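PDB 5FP1: tonb-dependent siderophore receptor from Acinetobacter baumannii, which probably takes part in the first step of iron uptake across the outer membrane by binding iron-chelating siderophores, perhaps ferric enterobactin with micromolar affinity. Local coordinates for residues A642-S647 and V664-M669; N683-S688 and S709-V714; T213-T218 and L276-T281. All coordinates share one frame; numbering follows the deposited sequence.

Interaction 1: residues A642-S647 and V664-M669; sequences AGAVYS and VRYDAM
Gly643 and Asp667 face each other as one antiparallel hydrogen-bonded pair, and Val645 and Arg665 form the next. Four backbone bonds tie the strands together: Gly643 N gives to Asp667 O at 2.9 Å, and Asp667 N returns a longer bond to Gly643 O, while Val645 N to Arg665 O and Arg665 N to Val645 O both measure 2.8 Å. CA-H groups of the residues next to these pairs lean on the same carbonyls, the shortest from Val664 CA to Val645 O at 3.1 Å.

Strands 638-651 and 659-673 form a hairpin in the 22-stranded barrel of a TonB-dependent receptor, in keeping with the contrast between the two faces. The face bearing Ala644, Tyr646, Val664 and Tyr666 is apolar apart from the phenol hydroxyls, and a bound detergent molecule touches Tyr646, as expected of the lipid-facing side. Val664 CG2 meets the Tyr646 ring at its edge, 3.9 Å from CD1. One step along, Ala644 CB lies obliquely against the Tyr666 ring, at 4.0 Å from CD1.

On the face of Val645 the charged pair is Arg665 and Asp667. With its CG anti to the backbone N (chi1 165°) and its chain bent at chi2, Arg665 reaches along its own strand to Asp667 and grips it side-on. Arg665 NE donates to the syn lone pair of Asp667 OD2 at 2.8 Å, with OD2 close to the guanidinium plane, and NH2 donates to OD1, somewhat tilted from that plane. Asn686 N also binds Asp667 OD1, and Tyr692 OH bonds to Arg665 NH1; Arg65 of the plug approaches Asp667 in a long, weak ion pair.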
# COMPACT_ATOMS: atom_id res chain seq x y z
N ALA A 642 -23.15 2.17 8.26
CA ALA A 642 -23.29 1.12 7.29
C ALA A 642 -22.32 1.35 6.13
O ALA A 642 -22.12 2.48 5.68
CB ALA A 642 -24.71 1.06 6.74
N GLY A 643 -21.74 0.25 5.64
CA GLY A 643 -20.83 0.31 4.51
C GLY A 643 -21.09 -0.76 3.50
O GLY A 643 -21.65 -1.83 3.82
N ALA A 644 -20.71 -0.47 2.27
CA ALA A 644 -20.73 -1.44 1.19
C ALA A 644 -19.46 -1.22 0.37
O ALA A 644 -19.10 -0.08 0.09
CB ALA A 644 -21.95 -1.26 0.31
N VAL A 645 -18.79 -2.32 0.01
CA VAL A 645 -17.61 -2.33 -0.87
C VAL A 645 -17.91 -3.28 -2.03
O VAL A 645 -18.23 -4.45 -1.81
CB VAL A 645 -16.36 -2.83 -0.08
CG1 VAL A 645 -15.16 -3.03 -0.99
CG2 VAL A 645 -16.00 -1.83 1.01
N TYR A 646 -17.81 -2.77 -3.25
CA TYR A 646 -18.04 -3.52 -4.45
C TYR A 646 -16.81 -3.49 -5.35
O TYR A 646 -16.20 -2.45 -5.56
CB TYR A 646 -19.21 -2.93 -5.24
CG TYR A 646 -19.19 -3.32 -6.69
CD1 TYR A 646 -19.54 -4.61 -7.11
CD2 TYR A 646 -18.82 -2.40 -7.66
CE1 TYR A 646 -19.51 -4.96 -8.45
CE2 TYR A 646 -18.81 -2.74 -8.99
CZ TYR A 646 -19.15 -4.01 -9.39
OH TYR A 646 -19.09 -4.29 -10.73
N SER A 647 -16.50 -4.62 -5.94
CA SER A 647 -15.52 -4.69 -7.02
C SER A 647 -16.00 -5.63 -8.10
O SER A 647 -16.59 -6.68 -7.81
CB SER A 647 -14.18 -5.20 -6.49
OG SER A 647 -13.20 -5.21 -7.53
N VAL A 664 -19.68 -7.98 -3.46
CA VAL A 664 -20.05 -6.90 -2.56
C VAL A 664 -19.93 -7.37 -1.12
O VAL A 664 -20.37 -8.46 -0.78
CB VAL A 664 -21.51 -6.46 -2.79
CG1 VAL A 664 -21.82 -5.25 -1.94
CG2 VAL A 664 -21.72 -6.13 -4.25
N ARG A 665 -19.33 -6.55 -0.28
CA ARG A 665 -19.07 -6.86 1.10
C ARG A 665 -19.66 -5.74 1.92
O ARG A 665 -19.44 -4.57 1.60
CB ARG A 665 -17.56 -6.94 1.36
CG ARG A 665 -17.15 -6.90 2.82
CD ARG A 665 -16.05 -5.88 3.06
NE ARG A 665 -15.81 -5.61 4.48
CZ ARG A 665 -14.87 -6.18 5.22
NH1 ARG A 665 -14.03 -7.05 4.67
NH2 ARG A 665 -14.73 -5.85 6.49
N TYR A 666 -20.42 -6.10 2.96
CA TYR A 666 -21.07 -5.12 3.84
C TYR A 666 -20.46 -5.04 5.22
O TYR A 666 -19.91 -6.01 5.75
CB TYR A 666 -22.56 -5.49 3.99
CG TYR A 666 -23.27 -5.58 2.68
CD1 TYR A 666 -23.67 -4.44 2.01
CD2 TYR A 666 -23.51 -6.80 2.09
CE1 TYR A 666 -24.32 -4.52 0.79
CE2 TYR A 666 -24.13 -6.89 0.87
CZ TYR A 666 -24.55 -5.74 0.24
OH TYR A 666 -25.18 -5.83 -0.98
N ASP A 667 -20.56 -3.86 5.82
CA ASP A 667 -20.11 -3.64 7.18
C ASP A 667 -21.14 -2.82 7.95
O ASP A 667 -21.92 -2.07 7.36
CB ASP A 667 -18.77 -2.93 7.18
CG ASP A 667 -17.68 -3.75 6.51
OD1 ASP A 667 -17.29 -4.79 7.09
OD2 ASP A 667 -17.24 -3.39 5.39
N ALA A 668 -21.11 -2.95 9.26
CA ALA A 668 -21.95 -2.11 10.11
C ALA A 668 -21.27 -1.71 11.38
O ALA A 668 -20.33 -2.37 11.84
CB ALA A 668 -23.27 -2.82 10.41
N MET A 669 -21.76 -0.62 11.98
CA MET A 669 -21.20 -0.12 13.19
C MET A 669 -22.29 0.53 14.08
O MET A 669 -23.25 1.09 13.58
CB MET A 669 -20.14 0.92 12.85
CG MET A 669 -19.36 1.50 14.00
SD MET A 669 -20.11 2.98 14.74
CE MET A 669 -19.87 4.18 13.44

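Interaction 2: residues N683-S688 and S709-V714; sequences NINNLS and SAVLAV
Asn683 N gives the straightest bond of this contact to Val711 O, at 2.8 Å and 170°, and Val711 N returns one of the same length to Asn683 O. That second carbonyl has another visitor, since the CA-H of Ala710 approaches Asn683 O, with CA at 3.2 Å. The next hydrogen-bonded pair is Asn685 with Ser709, where Asn685 N reaches Ser709 O at 2.9 Å and Ser709 N binds Asn685 O.

This second pair is reinforced by its side chains. Asn685 ND2 donates to Ser709 OG at 3.3 Å, a longish but fairly straight bond, and OG lies almost exactly in the amide plane. Ser709 OG stands between its backbone N and carbonyl carbon (chi1 68°), which brings it up beside the Asn685 side chain; Asn685 CB is also close to it, at 3.5 Å.

Strand 709-717 is the last of the TonB-dependent receptor barrel. On one flank it takes strand 678-685, as here, and on the other it joins the first strand, 149-157, so the contact lies next to the seam where the cylinder shuts. Ala710 bonds to Thr158 on that far flank.

On the face of Ile684 and Ala710 the packing is light: Ile684 CG1 stands 4.4 Å from Ala710 CB, while Ile684 CG2 leans over Ser709 O. The opposite face looks inward to the plug. There the carboxamide of Asn683 takes a bond from Gln681 NE2 at OD1 and gives one from ND2 to Asp54 O. Beyond Asn685 the chain leaves the strand at Asn686, whose backbone takes up a left-handed conformation (phi 50°) and whose ND2 bonds to the carbonyls of Lys690 and Glu706.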
# COMPACT_ATOMS: atom_id res chain seq x y z
N ASN A 683 -18.45 -3.11 16.01
CA ASN A 683 -18.27 -3.23 14.57
C ASN A 683 -18.57 -4.65 14.12
O ASN A 683 -18.09 -5.60 14.71
CB ASN A 683 -16.82 -2.88 14.20
CG ASN A 683 -16.57 -1.38 14.16
OD1 ASN A 683 -16.21 -0.76 15.17
ND2 ASN A 683 -16.74 -0.79 12.98
N ILE A 684 -19.38 -4.78 13.07
CA ILE A 684 -19.60 -6.05 12.44
C ILE A 684 -19.04 -5.95 11.02
O ILE A 684 -19.49 -5.14 10.21
CB ILE A 684 -21.08 -6.44 12.44
CG1 ILE A 684 -21.58 -6.55 13.89
CG2 ILE A 684 -21.26 -7.78 11.73
CD1 ILE A 684 -23.06 -6.83 13.99
N ASN A 685 -18.06 -6.79 10.74
CA ASN A 685 -17.32 -6.74 9.48
C ASN A 685 -17.70 -7.90 8.59
O ASN A 685 -17.86 -9.04 9.05
CB ASN A 685 -15.84 -6.78 9.79
CG ASN A 685 -15.42 -5.65 10.71
OD1 ASN A 685 -15.68 -4.49 10.43
ND2 ASN A 685 -14.83 -6.00 11.84
N ASN A 686 -17.84 -7.62 7.30
CA ASN A 686 -18.28 -8.62 6.32
C ASN A 686 -19.54 -9.28 6.87
O ASN A 686 -19.61 -10.49 7.10
CB ASN A 686 -17.19 -9.65 6.03
CG ASN A 686 -17.54 -10.55 4.87
OD1 ASN A 686 -18.56 -10.37 4.20
ND2 ASN A 686 -16.65 -11.51 4.59
N LEU A 687 -20.54 -8.43 6.99
CA LEU A 687 -21.80 -8.69 7.65
C LEU A 687 -22.56 -9.85 7.02
O LEU A 687 -23.24 -10.60 7.71
CB LEU A 687 -22.61 -7.39 7.50
CG LEU A 687 -23.85 -7.03 8.27
CD1 LEU A 687 -23.59 -7.10 9.76
CD2 LEU A 687 -24.21 -5.61 7.86
N SER A 688 -22.45 -10.03 5.72
CA SER A 688 -23.12 -11.16 5.07
C SER A 688 -22.26 -12.43 5.00
O SER A 688 -22.67 -13.39 4.40
CB SER A 688 -23.57 -10.77 3.66
OG SER A 688 -22.46 -10.54 2.79
N SER A 709 -16.86 -11.05 11.09
CA SER A 709 -16.33 -10.90 12.43
C SER A 709 -17.10 -9.79 13.16
O SER A 709 -17.79 -9.01 12.53
CB SER A 709 -14.84 -10.56 12.42
OG SER A 709 -14.62 -9.26 11.89
N ALA A 710 -16.96 -9.76 14.47
CA ALA A 710 -17.49 -8.67 15.27
C ALA A 710 -16.43 -8.24 16.24
O ALA A 710 -15.69 -9.05 16.78
CB ALA A 710 -18.73 -9.13 16.05
N VAL A 711 -16.37 -6.93 16.50
CA VAL A 711 -15.48 -6.39 17.49
C VAL A 711 -16.25 -5.45 18.41
O VAL A 711 -17.05 -4.64 17.94
CB VAL A 711 -14.35 -5.59 16.83
CG1 VAL A 711 -13.48 -4.93 17.88
CG2 VAL A 711 -13.51 -6.53 15.95
N LEU A 712 -15.99 -5.55 19.70
CA LEU A 712 -16.59 -4.63 20.67
C LEU A 712 -15.50 -3.91 21.40
O LEU A 712 -14.59 -4.54 21.96
CB LEU A 712 -17.47 -5.39 21.68
CG LEU A 712 -18.17 -4.49 22.71
CD1 LEU A 712 -19.21 -3.65 21.99
CD2 LEU A 712 -18.82 -5.35 23.79
N ALA A 713 -15.59 -2.58 21.42
CA ALA A 713 -14.56 -1.76 22.02
C ALA A 713 -15.13 -0.79 23.05
O ALA A 713 -16.19 -0.20 22.85
CB ALA A 713 -13.84 -0.96 20.96
N VAL A 714 -14.36 -0.60 24.11
CA VAL A 714 -14.51 0.52 25.01
C VAL A 714 -13.41 1.53 24.72
O VAL A 714 -12.24 1.23 24.93
CB VAL A 714 -14.32 0.12 26.48
CG1 VAL A 714 -14.58 1.34 27.36
CG2 VAL A 714 -15.23 -1.05 26.84

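Interaction 3: residues T213-T218 and L276-T281; sequences TPTRAT and LEHDLT
Arg216 runs its side chain across Glu277 and ends on Asp279. Its CB comes within 3.7 Å of Glu277 OE2, and CD passes the same oxygen a little farther off. At chi3 (-61°) the chain bends, turning the guanidinium toward strand 264-279. NE makes only weak bonds to the two Glu277 oxygens. NH2 is shared: it gives one hydrogen to Glu277 OE1 at 3.1 Å, meeting that oxygen from above the carboxylate plane, and the other to Asp279 OD1 at 2.9 Å. NH1 binds Asp279 OD2 at 2.8 Å and, within its own segment, Thr213 O, also at 2.8 Å. Asp279 is thus gripped end-on by two nitrogens, while the Glu277 carboxylate stands nearly upright to the guanidinium, their planes 79° apart. A network this dense should fix the rotation of the guanidinium. A water bonded to Thr218 OG1 donates to Glu277 OE2.

On the other face, Thr215 OG1 and His278 ND1 share a hydrogen bond of 2.8 Å at the ring edge, and Leu276 CD2 rests on Ala217 CB.

Backbone bonds join Arg216 with Glu277 both ways, and Asp279 N reaches Pro214 O. Strands 215-226 and 264-279 are barrel neighbours, here at what is probably the periplasmic rim; strand 197-209 flanks the first, and strand 284-304 flanks the second, its Thr285 binding Asp279 OD1.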
# COMPACT_ATOMS: atom_id res chain seq x y z
N THR A 213 6.05 29.08 17.83
CA THR A 213 7.16 30.00 17.62
C THR A 213 7.75 29.77 16.25
O THR A 213 7.40 28.81 15.57
CB THR A 213 8.29 29.80 18.64
OG1 THR A 213 9.11 28.70 18.24
CG2 THR A 213 7.74 29.60 20.04
N PRO A 214 8.67 30.66 15.83
CA PRO A 214 9.30 30.63 14.51
C PRO A 214 10.34 29.53 14.32
O PRO A 214 10.80 29.33 13.21
CB PRO A 214 10.02 32.00 14.42
CG PRO A 214 9.30 32.88 15.40
CD PRO A 214 8.91 31.95 16.52
N THR A 215 10.72 28.84 15.39
CA THR A 215 11.78 27.85 15.31
C THR A 215 11.35 26.59 16.04
O THR A 215 11.00 26.62 17.21
CB THR A 215 13.06 28.42 15.91
OG1 THR A 215 13.40 29.61 15.18
CG2 THR A 215 14.19 27.43 15.80
N ARG A 216 11.30 25.48 15.30
CA ARG A 216 10.62 24.29 15.81
C ARG A 216 11.46 23.04 15.55
O ARG A 216 12.24 22.99 14.59
CB ARG A 216 9.24 24.15 15.18
CG ARG A 216 8.32 25.34 15.47
CD ARG A 216 7.01 25.30 14.69
NE ARG A 216 7.20 25.33 13.23
CZ ARG A 216 7.36 26.43 12.50
NH1 ARG A 216 7.37 27.63 13.07
NH2 ARG A 216 7.51 26.33 11.19
N ALA A 217 11.33 22.05 16.42
CA ALA A 217 12.06 20.81 16.25
C ALA A 217 11.15 19.69 16.74
O ALA A 217 10.45 19.86 17.74
CB ALA A 217 13.36 20.82 17.00
N THR A 218 11.14 18.57 16.00
CA THR A 218 10.32 17.41 16.37
C THR A 218 11.19 16.16 16.23
O THR A 218 11.85 15.98 15.20
CB THR A 218 9.05 17.33 15.51
OG1 THR A 218 8.30 18.54 15.64
CG2 THR A 218 8.14 16.17 15.91
N LEU A 276 13.52 19.72 11.66
CA LEU A 276 13.84 21.09 12.11
C LEU A 276 13.19 22.09 11.16
O LEU A 276 13.31 21.96 9.93
CB LEU A 276 15.34 21.31 12.08
CG LEU A 276 16.13 20.25 12.83
CD1 LEU A 276 17.61 20.39 12.60
CD2 LEU A 276 15.80 20.29 14.31
N GLU A 277 12.51 23.08 11.71
CA GLU A 277 11.85 24.10 10.91
C GLU A 277 12.25 25.49 11.41
O GLU A 277 12.37 25.73 12.63
CB GLU A 277 10.36 24.01 11.07
CG GLU A 277 9.76 22.62 10.95
CD GLU A 277 8.31 22.66 11.34
OE1 GLU A 277 7.54 23.32 10.61
OE2 GLU A 277 7.95 22.11 12.39
N HIS A 278 12.44 26.41 10.47
CA HIS A 278 12.67 27.82 10.83
C HIS A 278 11.92 28.72 9.87
O HIS A 278 12.07 28.60 8.66
CB HIS A 278 14.14 28.17 10.82
CG HIS A 278 14.40 29.59 11.23
ND1 HIS A 278 13.96 30.10 12.43
CD2 HIS A 278 15.02 30.61 10.59
CE1 HIS A 278 14.30 31.38 12.52
NE2 HIS A 278 14.94 31.71 11.41
N ASP A 279 11.09 29.60 10.43
CA ASP A 279 10.35 30.58 9.65
C ASP A 279 11.23 31.80 9.35
O ASP A 279 11.47 32.64 10.22
CB ASP A 279 9.09 31.01 10.40
CG ASP A 279 8.13 29.88 10.63
OD1 ASP A 279 8.23 28.85 9.92
OD2 ASP A 279 7.27 30.00 11.52
N LEU A 280 11.72 31.87 8.13
CA LEU A 280 12.56 32.97 7.69
C LEU A 280 11.78 34.26 7.62
O LEU A 280 12.35 35.32 7.84
CB LEU A 280 13.18 32.68 6.33
CG LEU A 280 14.12 31.49 6.34
CD1 LEU A 280 14.38 31.00 4.93
CD2 LEU A 280 15.41 31.91 7.01
N THR A 281 10.49 34.17 7.30
CA THR A 281 9.59 35.31 7.46
C THR A 281 8.31 34.72 7.89
O THR A 281 8.22 33.51 8.02
CB THR A 281 9.35 36.04 6.13
OG1 THR A 281 8.53 35.23 5.27
CG2 THR A 281 10.68 36.35 5.46
O HOH W 1 9.54 20.42 13.90

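All three contacts are antiparallel pairings in the wall of one barrel. Interactions 1 and 2 are neighbours, their centres 12 Å apart, and strand 659-673 meets strand 678-685 and the turn after it: Ala668 O lies 2.9 Å from Ile684 N and Tyr666 O 2.8 Å from Leu687 N, both probable hydrogen bonds. On the inner side Arg665 and Asp667 of interaction 1 pack on Asn685 of interaction 2. Interaction 3 belongs to the same barrel wall but is remote, its centre about 44 Å from each of the other two centres and its nearest atoms about 31 Å from interaction 1 and about 27 Å from interaction 2. The bound detergent lies about 4 Å from the Tyr646 side chain of interaction 1.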